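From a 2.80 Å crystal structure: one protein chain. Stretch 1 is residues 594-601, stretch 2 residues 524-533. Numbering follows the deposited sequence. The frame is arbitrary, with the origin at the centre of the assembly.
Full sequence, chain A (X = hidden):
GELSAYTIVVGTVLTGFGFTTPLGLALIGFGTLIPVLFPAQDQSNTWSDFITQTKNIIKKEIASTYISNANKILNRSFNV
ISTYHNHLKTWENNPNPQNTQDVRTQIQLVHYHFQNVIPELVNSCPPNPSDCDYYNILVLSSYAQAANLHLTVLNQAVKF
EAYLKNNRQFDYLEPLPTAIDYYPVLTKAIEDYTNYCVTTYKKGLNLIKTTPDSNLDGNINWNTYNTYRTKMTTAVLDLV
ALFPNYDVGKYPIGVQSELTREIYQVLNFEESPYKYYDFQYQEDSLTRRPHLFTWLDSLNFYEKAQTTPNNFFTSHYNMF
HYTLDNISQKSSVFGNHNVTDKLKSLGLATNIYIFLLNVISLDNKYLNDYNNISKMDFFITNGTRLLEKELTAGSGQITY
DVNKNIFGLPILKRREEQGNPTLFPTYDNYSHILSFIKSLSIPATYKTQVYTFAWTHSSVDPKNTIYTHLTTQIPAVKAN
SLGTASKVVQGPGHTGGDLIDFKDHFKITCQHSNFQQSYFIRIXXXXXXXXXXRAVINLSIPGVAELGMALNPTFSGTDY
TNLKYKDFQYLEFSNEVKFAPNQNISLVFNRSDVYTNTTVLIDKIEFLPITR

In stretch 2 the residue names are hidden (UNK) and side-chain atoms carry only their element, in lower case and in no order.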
ATOM      1  N   VAL A 594     -17.017 -10.801 -27.628  0.50 34.66           N
ATOM      2  CA  VAL A 594     -16.238 -10.432 -28.801  0.50 34.05           C
ATOM      3  C   VAL A 594     -15.766  -8.985 -28.752  0.50 34.88           C
ATOM      4  O   VAL A 594     -14.807  -8.611 -29.425  0.50 34.77           O
ATOM      5  CB  VAL A 594     -17.073 -10.621 -30.087  0.50 33.02           C
ATOM      6  CG1 VAL A 594     -16.418  -9.903 -31.251  1.00 33.70           C
ATOM      7  CG2 VAL A 594     -17.211 -12.090 -30.402  1.00 31.30           C
ATOM      8  N   TYR A 595     -16.440  -8.181 -27.942  1.00 35.39           N
ATOM      9  CA  TYR A 595     -16.140  -6.757 -27.821  1.00 37.38           C
ATOM     10  C   TYR A 595     -14.733  -6.406 -27.334  1.00 37.69           C
ATOM     11  O   TYR A 595     -14.559  -5.811 -26.268  1.00 38.20           O
ATOM     12  CB  TYR A 595     -17.205  -6.120 -26.927  1.00 38.40           C
ATOM     13  CG  TYR A 595     -18.597  -6.562 -27.322  1.00 40.76           C
ATOM     14  CD1 TYR A 595     -19.370  -7.352 -26.473  1.00 41.23           C
ATOM     15  CD2 TYR A 595     -19.115  -6.250 -28.583  1.00 41.34           C
ATOM     16  CE1 TYR A 595     -20.621  -7.827 -26.872  1.00 42.35           C
ATOM     17  CE2 TYR A 595     -20.358  -6.716 -28.990  1.00 41.90           C
ATOM     18  CZ  TYR A 595     -21.108  -7.506 -28.136  1.00 43.28           C
ATOM     19  OH  TYR A 595     -22.328  -7.994 -28.554  1.00 42.95           O
ATOM     20  N   THR A 596     -13.739  -6.748 -28.148  1.00 38.48           N
ATOM     21  CA  THR A 596     -12.334  -6.506 -27.826  1.00 39.57           C
ATOM     22  C   THR A 596     -12.022  -5.077 -27.413  1.00 40.84           C
ATOM     23  O   THR A 596     -11.097  -4.851 -26.638  1.00 41.89           O
ATOM     24  CB  THR A 596     -11.408  -6.857 -29.009  1.00 39.45           C
ATOM     25  OG1 THR A 596     -11.626  -5.932 -30.082  1.00 39.81           O
ATOM     26  CG2 THR A 596     -11.683  -8.268 -29.497  1.00 39.29           C
ATOM     27  N   ASN A 597     -12.775  -4.110 -27.929  1.00 41.66           N
ATOM     28  CA  ASN A 597     -12.527  -2.721 -27.570  1.00 41.44           C
ATOM     29  C   ASN A 597     -13.076  -2.329 -26.201  1.00 40.60           C
ATOM     30  O   ASN A 597     -12.728  -1.269 -25.672  1.00 41.92           O
ATOM     31  CB  ASN A 597     -13.071  -1.779 -28.644  1.00 43.34           C
ATOM     32  CG  ASN A 597     -12.186  -1.740 -29.880  1.00 45.72           C
ATOM     33  OD1 ASN A 597     -10.963  -1.899 -29.785  1.00 45.26           O
ATOM     34  ND2 ASN A 597     -12.795  -1.513 -31.045  1.00 45.47           N
ATOM     35  N   THR A 598     -13.926  -3.172 -25.621  1.00 37.73           N
ATOM     36  CA  THR A 598     -14.464  -2.872 -24.301  1.00 35.03           C
ATOM     37  C   THR A 598     -13.452  -3.282 -23.236  1.00 32.96           C
ATOM     38  O   THR A 598     -13.287  -4.461 -22.949  1.00 30.80           O
ATOM     39  CB  THR A 598     -15.791  -3.602 -24.047  1.00 35.10           C
ATOM     40  OG1 THR A 598     -16.758  -3.163 -25.002  1.00 35.95           O
ATOM     41  CG2 THR A 598     -16.315  -3.296 -22.656  1.00 33.94           C
ATOM     42  N   THR A 599     -12.769  -2.290 -22.672  1.00 32.18           N
ATOM     43  CA  THR A 599     -11.761  -2.509 -21.635  1.00 31.19           C
ATOM     44  C   THR A 599     -12.395  -2.834 -20.292  1.00 31.11           C
ATOM     45  O   THR A 599     -13.321  -2.155 -19.850  1.00 33.21           O
ATOM     46  CB  THR A 599     -10.874  -1.258 -21.430  1.00 30.82           C
ATOM     47  OG1 THR A 599     -10.080  -1.023 -22.601  1.00 30.52           O
ATOM     48  CG2 THR A 599      -9.965  -1.443 -20.230  1.00 29.61           C
ATOM     49  N   VAL A 600     -11.885  -3.874 -19.641  1.00 30.03           N
ATOM     50  CA  VAL A 600     -12.373  -4.287 -18.329  1.00 27.42           C
ATOM     51  C   VAL A 600     -11.184  -4.348 -17.375  1.00 25.95           C
ATOM     52  O   VAL A 600     -10.184  -5.012 -17.654  1.00 24.71           O
ATOM     53  CB  VAL A 600     -13.050  -5.680 -18.386  1.00 27.41           C
ATOM     54  CG1 VAL A 600     -13.468  -6.120 -16.984  1.00 27.50           C
ATOM     55  CG2 VAL A 600     -14.262  -5.627 -19.299  1.00 26.20           C
ATOM     56  N   LEU A 601     -11.280  -3.636 -16.260  1.00 25.00           N
ATOM     57  CA  LEU A 601     -10.200  -3.642 -15.288  1.00 24.73           C
ATOM     58  C   LEU A 601     -10.642  -4.367 -14.021  1.00 24.41           C
ATOM     59  O   LEU A 601     -11.542  -3.917 -13.315  1.00 23.93           O
ATOM     60  CB  LEU A 601      -9.767  -2.212 -14.971  1.00 25.81           C
ATOM     61  CG  LEU A 601      -9.237  -1.421 -16.173  1.00 28.57           C
ATOM     62  CD1 LEU A 601      -8.867  -0.016 -15.736  1.00 29.91           C
ATOM     63  CD2 LEU A 601      -8.025  -2.122 -16.772  1.00 29.19           C
ATOM     64  N   UNK A 524     -15.072  -6.561  -8.039  1.00 25.56           N
ATOM     65  CA  UNK A 524     -14.966  -5.096  -8.047  1.00 26.31           C
ATOM     66  C   UNK A 524     -14.138  -4.779  -9.285  1.00 27.00           C
ATOM     67  O   UNK A 524     -12.927  -4.993  -9.300  1.00 27.19           O
ATOM     68  c   UNK A 524     -13.238  -0.170  -5.305  1.00 27.73           C
ATOM     69  c   UNK A 524     -14.250  -4.581  -6.789  1.00 25.54           C
ATOM     70  c   UNK A 524     -14.242  -3.049  -6.652  1.00 26.21           C
ATOM     71  n   UNK A 524     -13.557   1.081  -5.003  1.00 25.02           N
ATOM     72  c   UNK A 524     -13.822  -2.592  -5.253  1.00 25.94           C
ATOM     73  n   UNK A 524     -14.068  -1.168  -4.990  1.00 27.21           N
ATOM     74  n   UNK A 524     -12.083  -0.414  -5.907  1.00 29.04           N
ATOM     75  N   UNK A 525     -14.796  -4.266 -10.318  1.00 27.56           N
ATOM     76  CA  UNK A 525     -14.131  -3.979 -11.584  1.00 27.87           C
ATOM     77  C   UNK A 525     -14.485  -2.608 -12.130  1.00 28.51           C
ATOM     78  O   UNK A 525     -15.335  -1.906 -11.592  1.00 29.64           O
ATOM     79  c   UNK A 525     -18.364  -4.504 -12.505  1.00 30.21           C
ATOM     80  o   UNK A 525     -19.898  -3.646 -14.099  1.00 31.07           O
ATOM     81  c   UNK A 525     -18.618  -4.012 -13.769  1.00 29.71           C
ATOM     82  c   UNK A 525     -17.593  -3.876 -14.690  1.00 28.52           C
ATOM     83  c   UNK A 525     -17.063  -4.861 -12.153  1.00 30.28           C
ATOM     84  c   UNK A 525     -14.581  -4.999 -12.621  1.00 27.97           C
ATOM     85  c   UNK A 525     -16.296  -4.233 -14.333  1.00 29.69           C
ATOM     86  c   UNK A 525     -16.008  -4.727 -13.056  1.00 30.02           C
ATOM     87  N   UNK A 526     -13.837  -2.271 -13.239  1.00 29.68           N
ATOM     88  CA  UNK A 526     -14.053  -1.021 -13.959  1.00 30.15           C
ATOM     89  C   UNK A 526     -14.237  -1.459 -15.409  1.00 31.27           C
ATOM     90  O   UNK A 526     -13.723  -2.505 -15.819  1.00 30.56           O
ATOM     91  c   UNK A 526     -12.841  -0.109 -13.830  1.00 31.02           C
ATOM     92  N   UNK A 527     -14.961  -0.671 -16.192  1.00 32.44           N
ATOM     93  CA  UNK A 527     -15.199  -1.047 -17.580  1.00 32.49           C
ATOM     94  C   UNK A 527     -15.862   0.046 -18.390  1.00 32.02           C
ATOM     95  O   UNK A 527     -16.813   0.671 -17.932  1.00 32.38           O
ATOM     96  c   UNK A 527     -16.085  -2.294 -17.625  1.00 32.48           C
ATOM     97  o   UNK A 527     -16.479  -2.601 -18.951  1.00 32.47           O
ATOM     98  N   UNK A 528     -15.356   0.282 -19.591  1.00 31.54           N
ATOM     99  CA  UNK A 528     -15.970   1.271 -20.455  1.00 32.05           C
ATOM    100  C   UNK A 528     -16.944   0.498 -21.349  1.00 32.47           C
ATOM    101  O   UNK A 528     -17.693  -0.344 -20.852  1.00 30.97           O
ATOM    102  c   UNK A 528     -13.903   1.103 -21.909  1.00 32.13           C
ATOM    103  o   UNK A 528     -14.207  -0.052 -22.213  1.00 33.00           O
ATOM    104  c   UNK A 528     -14.920   2.024 -21.282  1.00 31.40           C
ATOM    105  n   UNK A 528     -12.691   1.611 -22.125  1.00 29.34           N
ATOM    106  N   UNK A 529     -16.932   0.764 -22.651  1.00 33.73           N
ATOM    107  CA  UNK A 529     -17.855   0.077 -23.542  1.00 35.15           C
ATOM    108  C   UNK A 529     -19.282   0.579 -23.374  1.00 35.57           C
ATOM    109  O   UNK A 529     -19.519   1.601 -22.734  1.00 35.15           O
ATOM    110  N   UNK A 530     -20.244  -0.139 -23.939  1.00 36.87           N
ATOM    111  CA  UNK A 530     -21.639   0.275 -23.836  1.00 38.28           C
ATOM    112  C   UNK A 530     -22.556  -0.901 -23.557  1.00 39.74           C
ATOM    113  O   UNK A 530     -22.144  -2.058 -23.613  1.00 40.59           O
ATOM    114  c   UNK A 530     -22.092   0.928 -25.132  1.00 38.21           C
ATOM    115  o   UNK A 530     -22.414  -0.079 -26.073  1.00 40.21           O
ATOM    116  N   UNK A 531     -23.817  -0.590 -23.284  1.00 40.68           N
ATOM    117  CA  UNK A 531     -24.817  -1.604 -22.990  1.00 42.02           C
ATOM    118  C   UNK A 531     -24.916  -2.704 -24.053  1.00 42.91           C
ATOM    119  O   UNK A 531     -25.287  -3.837 -23.746  1.00 43.11           O
ATOM    120  c   UNK A 531     -26.178  -0.939 -22.793  1.00 40.34           C
ATOM    121  N   UNK A 532     -24.574  -2.381 -25.297  1.00 44.44           N
ATOM    122  CA  UNK A 532     -24.660  -3.365 -26.377  1.00 46.40           C
ATOM    123  C   UNK A 532     -23.346  -4.093 -26.602  1.00 46.55           C
ATOM    124  O   UNK A 532     -23.266  -5.014 -27.420  1.00 47.05           O
ATOM    125  n   UNK A 532     -26.292  -0.586 -27.880  1.00 49.42           N
ATOM    126  c   UNK A 532     -26.359  -1.869 -27.517  1.00 51.44           C
ATOM    127  c   UNK A 532     -25.090  -2.687 -27.680  1.00 48.93           C
ATOM    128  o   UNK A 532     -27.390  -2.384 -27.064  1.00 51.13           O
ATOM    129  N   UNK A 533     -22.318  -3.683 -25.864  1.00 45.46           N
ATOM    130  CA  UNK A 533     -20.998  -4.291 -25.985  1.00 42.54           C
ATOM    131  C   UNK A 533     -20.419  -4.710 -24.630  1.00 40.50           C
ATOM    132  O   UNK A 533     -19.240  -4.501 -24.350  1.00 40.19           O
ATOM    133  c   UNK A 533     -20.411  -3.167 -28.140  1.00 40.08           C
ATOM    134  o   UNK A 533     -20.099  -2.038 -26.018  1.00 40.18           O
ATOM    135  c   UNK A 533     -20.037  -3.314 -26.672  1.00 42.42           C
TER

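Position 524 carries three carbons, a nitrogen, then a carbon bearing two more nitrogens. The CA-to-CB bond points away from stretch 1; the nearest side-chain atom, CB, is 7.1 Å from Leu 601 O. This guanidinium makes it Arg 524.

Position 525 has one carbon leading to a six-carbon ring with one oxygen. A ring carbon lies 4.3 Å from Val 600 CG1, an apolar contact. The phenol identifies Tyr 525; its OH is hydrogen-bonded elsewhere in the structure.

Position 526 has a single side-chain carbon, the CB, 3.9 Å from Leu 601 CB. It is Ala 526. The two residues form an antiparallel hydrogen-bonded pair: Ala 526 N donates to Leu 601 O at 2.8 Å, and Leu 601 N to Ala 526 O at 2.7 Å.

Position 527 has one carbon and one oxygen. The oxygen is 3.8 Å from Val 600 CG2 and equally far from Thr 598 CG2. This is Ser 527, paired with Val 600 without hydrogen bonds.

Position 528 has two carbons, the second carrying one oxygen and one nitrogen. Its oxygen lies 2.7 Å from Thr 599 N. This is an amide one carbon from the CA: Asn 528. Its OD1 accepts a weak hydrogen bond from Thr 599 N, while its backbone N donates to Thr 599 O at 3.2 Å.

Position 529 has no side-chain atoms. Phi is positive, and an ideal CB would sit 2.5 Å from Thr 598 CG2, a clash. It is Gly 529.

Position 530 has one carbon and one oxygen and does not touch stretch 1. It is Ser 530, which opens a type I turn.

Position 531 has one carbon, out of reach of stretch 1: Ala 531.

Position 532 again has two carbons, the second with one oxygen and one nitrogen. The side-chain end leads away from stretch 1. It is Asn 532.

Position 533 has a CB carrying one oxygen and one carbon. That carbon is 3.4 Å from Tyr 595 CD2. The branched hydroxyl side chain is Thr 533.

The contact has two parts. At one end, short antiparallel pairing joins the backbones, and Asn 528 extends it past the strand. At the other, two type I turns meet: Thr 533 CA lies over the Tyr 595 ring face, 3.5 Å from its centroid, and Thr 598 OG1 donates to Thr 533 O at 2.9 Å.

Stretch 2 (524-533) RYASNGSANT
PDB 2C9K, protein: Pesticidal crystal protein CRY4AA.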